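Local atomic coordinates of secreted effector protein sseI (Salmonella enterica subsp. enterica serovar Typhimurium, PDB entry 4G29), a protein that probably modifies host proteins as a secreted Salmonella virulence factor, its catalytic domain belonging to the cysteine protease superfamily with a papain-like fold. Residues I66-P77 and A147-L155; A98-L109 and E119-A127. All coordinates share one frame; numbering follows the deposited sequence.

Interaction 1 of 2, residues I66-P77 and A147-L155; sequences IFIWDKPTEEIP and AYDALPREL
Arg153 reaches back from the 147-155 loop to the Phe67 ring, while its own backbone is tied to the other segment: Arg153 N donates to Glu75 O at 3.1 Å, almost straight at 167°. From its root outward, Arg153 CB rests 4.1 Å from Pro77 CD. Further out, Arg153 CD meets Phe67 CE2 at 3.6 Å, and the bend at chi3 (-64°) brings the guanidinium to the same ring, with Arg153 NE 3.4 Å from Phe67 CZ. Phe67 CE2 and CZ lie over one face of the guanidinium, but the two planes are inclined by 59°, so this is no parallel stack. At the tip, Arg153 NH2 forms a salt bridge to Asp149 OD1 (3.0 Å); OD1 lies close to the guanidinium plane, while NH2 comes to it from above the carboxylate plane. Arg153 NH1 pairs with Glu158. Held at both NH1 and NH2, the group probably has little freedom to turn. Asp149 OD1 is doubly used: Leu151 N reaches it from the opposite face, making an Asx turn.

In the papain-like fold this joins the end of strand 61-69 and the connection to strand 78-87 with the loop that follows helix 141-147. Phe67 sits between Pro77 CG on one face and Tyr148 on the other, Tyr148 CD2 lying 3.5 Å from Phe67 CG with the two rings obliquely inclined. The Tyr148 hydroxyl goes on to Thr136. Pro77 also lines the Trp69 indole through CB; on the far face Leu155 CB sits 3.8 Å from the centroid of the six-membered ring in a CH-pi contact, while Trp69 NE1 bonds to Tyr134. Ile76 lays CG2 against Ala150 O at 3.5 Å, and a water donates to both Pro77 O and Asp149 O.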
loop_
_atom_site.group_PDB
_atom_site.type_symbol
_atom_site.label_atom_id
_atom_site.label_comp_id
_atom_site.label_asym_id
_atom_site.label_seq_id
_atom_site.Cartn_x
_atom_site.Cartn_y
_atom_site.Cartn_z
ATOM N N ILE A 66 -3.464 -0.789 -4.936
ATOM C CA ILE A 66 -3.699 -2.107 -4.392
ATOM C C ILE A 66 -5.207 -2.441 -4.294
ATOM O O ILE A 66 -6.057 -1.559 -3.943
ATOM C CB ILE A 66 -3.070 -2.201 -2.943
ATOM C CG1 ILE A 66 -1.606 -1.788 -2.963
ATOM C CG2 ILE A 66 -3.316 -3.579 -2.196
ATOM C CD1 ILE A 66 -1.176 -1.090 -1.682
ATOM N N PHE A 67 -5.560 -3.691 -4.632
ATOM C CA PHE A 67 -6.874 -4.199 -4.264
ATOM C C PHE A 67 -6.754 -5.362 -3.271
ATOM O O PHE A 67 -5.814 -6.182 -3.355
ATOM C CB PHE A 67 -7.679 -4.699 -5.448
ATOM C CG PHE A 67 -8.320 -3.612 -6.309
ATOM C CD1 PHE A 67 -8.900 -2.429 -5.747
ATOM C CD2 PHE A 67 -8.465 -3.809 -7.689
ATOM C CE1 PHE A 67 -9.512 -1.477 -6.552
ATOM C CE2 PHE A 67 -9.055 -2.800 -8.509
ATOM C CZ PHE A 67 -9.610 -1.670 -7.900
ATOM N N ILE A 68 -7.754 -5.430 -2.382
ATOM C CA ILE A 68 -7.914 -6.511 -1.417
ATOM C C ILE A 68 -9.312 -7.071 -1.614
ATOM O O ILE A 68 -10.316 -6.333 -1.479
ATOM C CB ILE A 68 -7.743 -6.004 0.037
ATOM C CG1 ILE A 68 -6.341 -5.426 0.241
ATOM C CG2 ILE A 68 -8.019 -7.175 1.011
ATOM C CD1 ILE A 68 -6.238 -4.376 1.378
ATOM N N TRP A 69 -9.383 -8.334 -2.031
ATOM C CA TRP A 69 -10.642 -8.969 -2.358
ATOM C C TRP A 69 -10.862 -10.032 -1.320
ATOM O O TRP A 69 -9.981 -10.845 -1.071
ATOM C CB TRP A 69 -10.584 -9.691 -3.704
ATOM C CG TRP A 69 -10.566 -8.830 -4.932
ATOM C CD1 TRP A 69 -9.472 -8.377 -5.581
ATOM C CD2 TRP A 69 -11.694 -8.434 -5.710
ATOM N NE1 TRP A 69 -9.830 -7.670 -6.704
ATOM C CE2 TRP A 69 -11.194 -7.664 -6.800
ATOM C CE3 TRP A 69 -13.078 -8.568 -5.546
ATOM C CZ2 TRP A 69 -12.033 -7.106 -7.772
ATOM C CZ3 TRP A 69 -13.910 -8.003 -6.519
ATOM C CH2 TRP A 69 -13.390 -7.275 -7.592
ATOM N N ASP A 70 -12.059 -10.032 -0.733
ATOM C CA ASP A 70 -12.471 -11.035 0.259
ATOM C C ASP A 70 -13.120 -12.245 -0.380
ATOM O O ASP A 70 -12.981 -13.379 0.105
ATOM C CB ASP A 70 -13.493 -10.421 1.202
ATOM C CG ASP A 70 -12.900 -9.378 2.116
ATOM O OD1 ASP A 70 -11.747 -9.544 2.544
ATOM O OD2 ASP A 70 -13.617 -8.398 2.436
ATOM N N LYS A 71 -13.859 -12.024 -1.461
ATOM C CA LYS A 71 -14.594 -13.107 -2.144
ATOM C C LYS A 71 -14.859 -12.747 -3.620
ATOM O O LYS A 71 -14.871 -11.569 -3.951
ATOM C CB LYS A 71 -15.924 -13.366 -1.417
ATOM C CG LYS A 71 -16.825 -12.166 -1.260
ATOM C CD LYS A 71 -18.132 -12.497 -0.546
ATOM C CE LYS A 71 -19.147 -11.355 -0.722
ATOM N NZ LYS A 71 -20.419 -11.525 0.058
ATOM N N PRO A 72 -15.113 -13.745 -4.500
ATOM C CA PRO A 72 -15.261 -13.465 -5.935
ATOM C C PRO A 72 -16.457 -12.597 -6.301
ATOM O O PRO A 72 -16.462 -11.983 -7.365
ATOM C CB PRO A 72 -15.506 -14.868 -6.562
ATOM C CG PRO A 72 -15.322 -15.827 -5.514
ATOM C CD PRO A 72 -15.260 -15.180 -4.195
ATOM N N THR A 73 -17.478 -12.588 -5.440
ATOM C CA THR A 73 -18.729 -11.888 -5.721
ATOM C C THR A 73 -18.788 -10.479 -5.121
ATOM O O THR A 73 -19.813 -9.814 -5.204
ATOM C CB THR A 73 -19.977 -12.697 -5.215
ATOM O OG1 THR A 73 -19.920 -12.857 -3.782
ATOM C CG2 THR A 73 -20.031 -14.027 -5.895
ATOM N N GLU A 74 -17.698 -10.049 -4.488
ATOM C CA GLU A 74 -17.656 -8.729 -3.887
ATOM C C GLU A 74 -17.886 -7.711 -4.963
ATOM O O GLU A 74 -17.280 -7.791 -6.006
ATOM C CB GLU A 74 -16.274 -8.518 -3.301
ATOM C CG GLU A 74 -16.146 -7.321 -2.462
ATOM C CD GLU A 74 -14.867 -7.358 -1.653
ATOM O OE1 GLU A 74 -13.970 -8.187 -1.970
ATOM O OE2 GLU A 74 -14.773 -6.551 -0.710
ATOM N N GLU A 75 -18.764 -6.753 -4.713
ATOM C CA GLU A 75 -19.120 -5.791 -5.748
ATOM C C GLU A 75 -18.079 -4.713 -5.980
ATOM O O GLU A 75 -17.892 -4.285 -7.115
ATOM C CB GLU A 75 -20.474 -5.159 -5.408
ATOM C CG GLU A 75 -21.653 -6.145 -5.532
ATOM C CD GLU A 75 -22.985 -5.430 -5.510
ATOM O OE1 GLU A 75 -23.284 -4.662 -6.463
ATOM O OE2 GLU A 75 -23.717 -5.602 -4.513
ATOM N N ILE A 76 -17.438 -4.248 -4.903
ATOM C CA ILE A 76 -16.398 -3.240 -4.963
ATOM C C ILE A 76 -15.254 -3.712 -4.063
ATOM O O ILE A 76 -15.418 -3.789 -2.831
ATOM C CB ILE A 76 -16.872 -1.810 -4.512
ATOM C CG1 ILE A 76 -18.096 -1.372 -5.315
ATOM C CG2 ILE A 76 -15.674 -0.801 -4.648
ATOM C CD1 ILE A 76 -18.696 0.062 -4.958
ATOM N N PRO A 77 -14.097 -4.003 -4.649
ATOM C CA PRO A 77 -13.009 -4.438 -3.787
ATOM C C PRO A 77 -12.508 -3.302 -2.905
ATOM O O PRO A 77 -12.809 -2.145 -3.131
ATOM C CB PRO A 77 -11.894 -4.760 -4.795
ATOM C CG PRO A 77 -12.127 -3.815 -5.942
ATOM C CD PRO A 77 -13.660 -3.920 -6.056
ATOM N N ALA A 147 -7.018 3.664 -11.741
ATOM C CA ALA A 147 -6.895 2.264 -12.075
ATOM C C ALA A 147 -7.386 1.374 -10.929
ATOM O O ALA A 147 -7.866 0.274 -11.145
ATOM C CB ALA A 147 -5.397 1.915 -12.402
ATOM N N TYR A 148 -7.205 1.833 -9.708
ATOM C CA TYR A 148 -7.575 1.150 -8.473
ATOM C C TYR A 148 -8.655 1.924 -7.748
ATOM O O TYR A 148 -8.561 2.232 -6.573
ATOM C CB TYR A 148 -6.361 0.861 -7.552
ATOM C CG TYR A 148 -5.529 -0.306 -8.077
ATOM C CD1 TYR A 148 -4.642 -0.116 -9.120
ATOM C CD2 TYR A 148 -5.700 -1.613 -7.536
ATOM C CE1 TYR A 148 -3.936 -1.233 -9.654
ATOM C CE2 TYR A 148 -4.989 -2.710 -8.029
ATOM C CZ TYR A 148 -4.105 -2.512 -9.067
ATOM O OH TYR A 148 -3.440 -3.624 -9.521
ATOM N N ASP A 149 -9.738 2.193 -8.470
ATOM C CA ASP A 149 -10.820 3.037 -7.943
ATOM C C ASP A 149 -11.837 2.271 -7.091
ATOM O O ASP A 149 -11.687 1.095 -6.877
ATOM C CB ASP A 149 -11.486 3.808 -9.096
ATOM C CG ASP A 149 -12.438 2.967 -9.940
ATOM O OD1 ASP A 149 -12.761 1.815 -9.605
ATOM O OD2 ASP A 149 -12.929 3.515 -10.948
ATOM N N ALA A 150 -12.845 2.996 -6.590
ATOM C CA ALA A 150 -13.852 2.422 -5.699
ATOM C C ALA A 150 -15.208 2.330 -6.377
ATOM O O ALA A 150 -16.230 2.500 -5.728
ATOM C CB ALA A 150 -13.952 3.245 -4.422
ATOM N N LEU A 151 -15.205 2.037 -7.672
ATOM C CA LEU A 151 -16.422 1.778 -8.389
ATOM C C LEU A 151 -16.589 0.283 -8.655
ATOM O O LEU A 151 -15.599 -0.455 -8.563
ATOM C CB LEU A 151 -16.447 2.595 -9.688
ATOM C CG LEU A 151 -16.348 4.120 -9.518
ATOM C CD1 LEU A 151 -16.372 4.736 -10.892
ATOM C CD2 LEU A 151 -17.494 4.630 -8.649
ATOM N N PRO A 152 -17.817 -0.158 -9.006
ATOM C CA PRO A 152 -18.053 -1.602 -9.168
ATOM C C PRO A 152 -17.156 -2.243 -10.233
ATOM O O PRO A 152 -16.856 -1.646 -11.316
ATOM C CB PRO A 152 -19.533 -1.692 -9.547
ATOM C CG PRO A 152 -20.121 -0.384 -9.151
ATOM C CD PRO A 152 -19.054 0.618 -9.213
ATOM N N ARG A 153 -16.728 -3.464 -9.903
ATOM C CA ARG A 153 -15.822 -4.223 -10.704
ATOM C C ARG A 153 -16.152 -5.698 -10.552
ATOM O O ARG A 153 -16.362 -6.144 -9.459
ATOM C CB ARG A 153 -14.433 -3.952 -10.096
ATOM C CG ARG A 153 -13.361 -4.338 -10.841
ATOM C CD ARG A 153 -12.089 -3.777 -10.265
ATOM N NE ARG A 153 -11.971 -2.332 -10.271
ATOM C CZ ARG A 153 -11.162 -1.612 -11.067
ATOM N NH1 ARG A 153 -10.392 -2.203 -11.976
ATOM N NH2 ARG A 153 -11.118 -0.280 -10.919
ATOM N N GLU A 154 -16.101 -6.466 -11.622
ATOM C CA GLU A 154 -16.316 -7.910 -11.520
ATOM C C GLU A 154 -14.967 -8.639 -11.616
ATOM O O GLU A 154 -14.267 -8.514 -12.614
ATOM C CB GLU A 154 -17.238 -8.335 -12.629
ATOM C CG GLU A 154 -17.560 -9.827 -12.609
ATOM C CD GLU A 154 -18.288 -10.274 -13.861
ATOM O OE1 GLU A 154 -17.762 -9.977 -14.960
ATOM O OE2 GLU A 154 -19.336 -10.948 -13.733
ATOM N N LEU A 155 -14.606 -9.377 -10.565
ATOM C CA LEU A 155 -13.262 -9.969 -10.452
ATOM C C LEU A 155 -13.019 -10.894 -11.660
ATOM O O LEU A 155 -11.977 -10.848 -12.320
ATOM C CB LEU A 155 -13.112 -10.721 -9.123
ATOM C CG LEU A 155 -11.823 -11.510 -8.947
ATOM C CD1 LEU A 155 -10.588 -10.603 -9.043
ATOM C CD2 LEU A 155 -11.876 -12.236 -7.604
HETATM O O HOH W 1 -16.706 -9.384 -8.352
HETATM O O HOH W 2 -11.910 0.265 -4.052
#

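Interaction 2 of 2, residues A98-L109 and E119-A127; sequences AHQFENRGMSNL and EWVCKYRMA
Asn108 and Ala127 bring the backbones closest, their CA atoms 5.2 Å apart, where the type I turn Met106-Leu109 comes up against the last turn of helix 117-126. Asn108 spends its amide on the helix: Asn108 ND2 donates to Met126 O at 3.0 Å, bent to 135° and coming from above the carbonyl plane, though the acceptor stays close to the plane of the amide. One water accepts from Asn108 N and donates to Ala127 O, a second tie between the turn and the chain leaving the helix.

Leu109 makes much of the apolar contact. With CG anti to the carbonyl carbon (chi1 -60°), its two methyls divide between Tyr124 and Lys123: Leu109 CD1 lies over one face of the Tyr124 ring, 4.0 Å from the centroid in a CH-pi contact, and Leu109 CD2 is 3.9 Å from Lys123 CG. Ala127 CB packs 4.0 Å from Leu109 CG and also meets CB of Met106, a selenomethionine here. At the tip of Tyr124, OH sits 3.6 Å from Ala98 CB and near the edge of Phe101.

That hydroxyl bonds to Asp95 OD2, which Trp120 NE1 also reaches; Cys42, His80 and Asp95 are placed like a Cys-His-Asp triad, consistent with the papain-like family. Leu109 and Ala98 therefore pack a tyrosine that may help position Asp95, the presumed acid.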
loop_
_atom_site.group_PDB
_atom_site.type_symbol
_atom_site.label_atom_id
_atom_site.label_comp_id
_atom_site.label_asym_id
_atom_site.label_seq_id
_atom_site.Cartn_x
_atom_site.Cartn_y
_atom_site.Cartn_z
ATOM N N ALA A 98 -1.384 2.048 6.420
ATOM C CA ALA A 98 -1.672 0.600 6.352
ATOM C C ALA A 98 -2.623 0.188 7.468
ATOM O O ALA A 98 -3.491 -0.677 7.315
ATOM C CB ALA A 98 -0.319 -0.234 6.469
ATOM N N HIS A 99 -2.406 0.794 8.616
ATOM C CA HIS A 99 -3.178 0.477 9.801
ATOM C C HIS A 99 -4.632 0.867 9.733
ATOM O O HIS A 99 -5.393 0.529 10.689
ATOM C CB HIS A 99 -2.574 1.011 11.088
ATOM C CG HIS A 99 -2.240 2.454 11.010
ATOM N ND1 HIS A 99 -2.753 3.395 11.877
ATOM C CD2 HIS A 99 -1.526 3.126 10.095
ATOM C CE1 HIS A 99 -2.261 4.583 11.543
ATOM N NE2 HIS A 99 -1.535 4.444 10.450
ATOM N N GLN A 100 -5.056 1.493 8.634
ATOM C CA GLN A 100 -6.499 1.628 8.393
ATOM C C GLN A 100 -7.233 0.268 8.389
ATOM O O GLN A 100 -8.426 0.229 8.598
ATOM C CB GLN A 100 -6.829 2.436 7.155
ATOM C CG GLN A 100 -6.607 1.747 5.844
ATOM C CD GLN A 100 -7.375 2.339 4.678
ATOM O OE1 GLN A 100 -8.497 2.834 4.842
ATOM N NE2 GLN A 100 -6.830 2.180 3.462
ATOM N N PHE A 101 -6.496 -0.824 8.193
ATOM C CA PHE A 101 -7.044 -2.186 8.130
ATOM C C PHE A 101 -6.995 -2.971 9.443
ATOM O O PHE A 101 -7.540 -4.098 9.532
ATOM C CB PHE A 101 -6.345 -2.983 7.018
ATOM C CG PHE A 101 -6.494 -2.362 5.672
ATOM C CD1 PHE A 101 -7.748 -2.129 5.167
ATOM C CD2 PHE A 101 -5.383 -1.984 4.941
ATOM C CE1 PHE A 101 -7.941 -1.525 3.954
ATOM C CE2 PHE A 101 -5.527 -1.394 3.712
ATOM C CZ PHE A 101 -6.793 -1.151 3.210
ATOM N N GLU A 102 -6.373 -2.386 10.463
ATOM C CA GLU A 102 -6.207 -3.058 11.774
ATOM C C GLU A 102 -7.489 -3.663 12.312
ATOM O O GLU A 102 -7.489 -4.801 12.854
ATOM C CB GLU A 102 -5.659 -2.080 12.810
ATOM C CG GLU A 102 -5.110 -2.770 14.054
ATOM C CD GLU A 102 -4.717 -1.783 15.148
ATOM O OE1 GLU A 102 -5.101 -0.588 15.041
ATOM O OE2 GLU A 102 -4.037 -2.218 16.123
ATOM N N ASN A 103 -8.564 -2.908 12.170
ATOM C CA ASN A 103 -9.879 -3.291 12.645
ATOM C C ASN A 103 -10.778 -3.928 11.576
ATOM O O ASN A 103 -11.985 -4.053 11.808
ATOM C CB ASN A 103 -10.557 -2.061 13.273
ATOM C CG ASN A 103 -9.847 -1.596 14.551
ATOM O OD1 ASN A 103 -9.557 -2.404 15.430
ATOM N ND2 ASN A 103 -9.532 -0.301 14.642
ATOM N N ARG A 104 -10.190 -4.352 10.443
ATOM C CA ARG A 104 -10.926 -4.971 9.309
ATOM C C ARG A 104 -10.399 -6.332 8.888
ATOM O O ARG A 104 -10.359 -6.654 7.702
ATOM C CB ARG A 104 -10.874 -4.043 8.111
ATOM C CG ARG A 104 -11.532 -2.753 8.425
ATOM C CD ARG A 104 -11.183 -1.684 7.456
ATOM N NE ARG A 104 -11.901 -0.472 7.850
ATOM C CZ ARG A 104 -12.453 0.392 7.002
ATOM N NH1 ARG A 104 -12.373 0.192 5.683
ATOM N NH2 ARG A 104 -13.083 1.462 7.474
ATOM N N GLY A 105 -9.974 -7.121 9.864
ATOM C CA GLY A 105 -9.451 -8.452 9.612
ATOM C C GLY A 105 -8.001 -8.477 9.202
ATOM O O GLY A 105 -7.526 -9.483 8.695
HETATM N N MSE A 106 -7.280 -7.376 9.411
HETATM C CA MSE A 106 -5.846 -7.367 9.213
HETATM C C MSE A 106 -5.187 -6.691 10.408
HETATM O O MSE A 106 -4.505 -5.677 10.285
HETATM C CB MSE A 106 -5.490 -6.701 7.872
HETATM C CG MSE A 106 -6.091 -7.481 6.733
HETATM SE SE MSE A 106 -5.641 -6.692 5.004
HETATM C CE MSE A 106 -7.334 -5.750 4.779
ATOM N N SER A 107 -5.376 -7.317 11.573
ATOM C CA SER A 107 -4.945 -6.737 12.821
ATOM C C SER A 107 -3.450 -6.590 12.924
ATOM O O SER A 107 -2.972 -5.777 13.736
ATOM C CB SER A 107 -5.428 -7.570 14.007
ATOM O OG SER A 107 -4.629 -8.735 14.121
ATOM N N ASN A 108 -2.709 -7.383 12.157
ATOM C CA ASN A 108 -1.253 -7.308 12.113
ATOM C C ASN A 108 -0.730 -6.011 11.489
ATOM O O ASN A 108 0.413 -5.611 11.729
ATOM C CB ASN A 108 -0.671 -8.535 11.392
ATOM C CG ASN A 108 -0.852 -9.855 12.196
ATOM O OD1 ASN A 108 -0.885 -9.852 13.436
ATOM N ND2 ASN A 108 -0.965 -10.980 11.486
ATOM N N LEU A 109 -1.589 -5.334 10.732
ATOM C CA LEU A 109 -1.308 -3.991 10.232
ATOM C C LEU A 109 -1.691 -2.996 11.309
ATOM O O LEU A 109 -2.741 -2.384 11.287
ATOM C CB LEU A 109 -2.074 -3.706 8.943
ATOM C CG LEU A 109 -1.739 -4.673 7.795
ATOM C CD1 LEU A 109 -2.360 -4.233 6.472
ATOM C CD2 LEU A 109 -0.245 -4.841 7.637
ATOM N N GLU A 119 9.993 -6.661 2.547
ATOM C CA GLU A 119 9.441 -6.714 3.891
ATOM C C GLU A 119 7.984 -6.328 3.851
ATOM O O GLU A 119 7.170 -6.898 4.584
ATOM C CB GLU A 119 10.212 -5.823 4.854
ATOM C CG GLU A 119 11.577 -6.284 5.186
ATOM C CD GLU A 119 12.440 -5.239 5.862
ATOM O OE1 GLU A 119 12.242 -4.022 5.687
ATOM O OE2 GLU A 119 13.385 -5.666 6.572
ATOM N N TRP A 120 7.640 -5.366 2.976
ATOM C CA TRP A 120 6.265 -4.886 2.835
ATOM C C TRP A 120 5.355 -6.052 2.356
ATOM O O TRP A 120 4.297 -6.347 2.924
ATOM C CB TRP A 120 6.219 -3.693 1.907
ATOM C CG TRP A 120 4.829 -3.083 1.683
ATOM C CD1 TRP A 120 4.230 -2.129 2.447
ATOM C CD2 TRP A 120 3.892 -3.442 0.667
ATOM N NE1 TRP A 120 2.983 -1.852 1.974
ATOM C CE2 TRP A 120 2.751 -2.638 0.855
ATOM C CE3 TRP A 120 3.907 -4.341 -0.416
ATOM C CZ2 TRP A 120 1.685 -2.705 0.052
ATOM C CZ3 TRP A 120 2.795 -4.415 -1.217
ATOM C CH2 TRP A 120 1.701 -3.597 -0.986
ATOM N N VAL A 121 5.815 -6.787 1.354
ATOM C CA VAL A 121 5.046 -7.904 0.855
ATOM C C VAL A 121 4.831 -8.963 1.947
ATOM O O VAL A 121 3.752 -9.538 2.085
ATOM C CB VAL A 121 5.752 -8.536 -0.348
ATOM C CG1 VAL A 121 5.079 -9.884 -0.678
ATOM C CG2 VAL A 121 5.690 -7.638 -1.508
ATOM N N CYS A 122 5.903 -9.210 2.710
ATOM C CA CYS A 122 5.912 -10.132 3.817
ATOM C C CYS A 122 4.905 -9.729 4.855
ATOM O O CYS A 122 4.128 -10.566 5.314
ATOM C CB CYS A 122 7.318 -10.212 4.402
ATOM S SG CYS A 122 8.382 -11.251 3.324
ATOM N N LYS A 123 4.861 -8.436 5.157
ATOM C CA LYS A 123 3.930 -7.915 6.166
ATOM C C LYS A 123 2.455 -8.157 5.765
ATOM O O LYS A 123 1.642 -8.630 6.580
ATOM C CB LYS A 123 4.154 -6.422 6.400
ATOM C CG LYS A 123 3.478 -5.890 7.666
ATOM C CD LYS A 123 4.220 -6.299 8.916
ATOM C CE LYS A 123 3.580 -5.775 10.174
ATOM N NZ LYS A 123 4.275 -6.238 11.443
ATOM N N TYR A 124 2.114 -7.873 4.513
ATOM C CA TYR A 124 0.766 -8.075 4.003
ATOM C C TYR A 124 0.425 -9.544 3.938
ATOM O O TYR A 124 -0.657 -9.928 4.331
ATOM C CB TYR A 124 0.541 -7.351 2.657
ATOM C CG TYR A 124 0.105 -5.920 2.837
ATOM C CD1 TYR A 124 1.002 -4.942 3.246
ATOM C CD2 TYR A 124 -1.228 -5.573 2.644
ATOM C CE1 TYR A 124 0.594 -3.615 3.424
ATOM C CE2 TYR A 124 -1.666 -4.245 2.862
ATOM C CZ TYR A 124 -0.722 -3.280 3.218
ATOM O OH TYR A 124 -1.153 -1.971 3.410
ATOM N N ARG A 125 1.378 -10.373 3.530
ATOM C CA ARG A 125 1.145 -11.823 3.569
ATOM C C ARG A 125 0.854 -12.381 4.954
ATOM O O ARG A 125 -0.017 -13.241 5.088
ATOM C CB ARG A 125 2.312 -12.557 2.946
ATOM C CG ARG A 125 2.404 -12.343 1.466
ATOM C CD ARG A 125 3.518 -13.210 0.885
ATOM N NE ARG A 125 3.675 -13.031 -0.555
ATOM C CZ ARG A 125 4.768 -13.340 -1.261
ATOM N NH1 ARG A 125 5.869 -13.836 -0.678
ATOM N NH2 ARG A 125 4.790 -13.095 -2.568
HETATM N N MSE A 126 1.546 -11.905 5.976
HETATM C CA MSE A 126 1.331 -12.443 7.325
HETATM C C MSE A 126 0.050 -11.858 7.928
HETATM O O MSE A 126 -0.451 -12.380 8.911
HETATM C CB MSE A 126 2.560 -12.240 8.229
HETATM C CG MSE A 126 2.967 -10.803 8.509
HETATM SE SE MSE A 126 4.699 -10.491 9.481
HETATM C CE MSE A 126 4.061 -10.711 11.349
ATOM N N ALA A 127 -0.480 -10.778 7.337
ATOM C CA ALA A 127 -1.696 -10.145 7.822
ATOM C C ALA A 127 -2.962 -10.884 7.388
ATOM O O ALA A 127 -4.008 -10.640 7.986
ATOM C CB ALA A 127 -1.766 -8.695 7.361
HETATM O O HOH W 3 -3.667 -9.669 10.678
#

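Overall arrangement
Running from the N terminus, the chain leaves strand 61-69 through residues 66-77, crosses strands 78-87 and 90-95, and enters the 98-109 loop. After strand 113-116, helix 117-126 folds back on that loop, so interaction 2 closes a short excursion of nine intervening residues. Interaction 1 closes only after strand 132-138 and helix 141-147, spanning 69 residues and enclosing interaction 2 entirely. Their centres lie about 18 Å apart, yet strand 61-69 bridges them: Ile66 packs on Trp120, and Ile68 on Phe101 and Met106. Interaction 1 joins the end of strand 61-69 and the following loop to the loop after helix 141-147; interaction 2 joins helix 117-126 to the 98-109 loop.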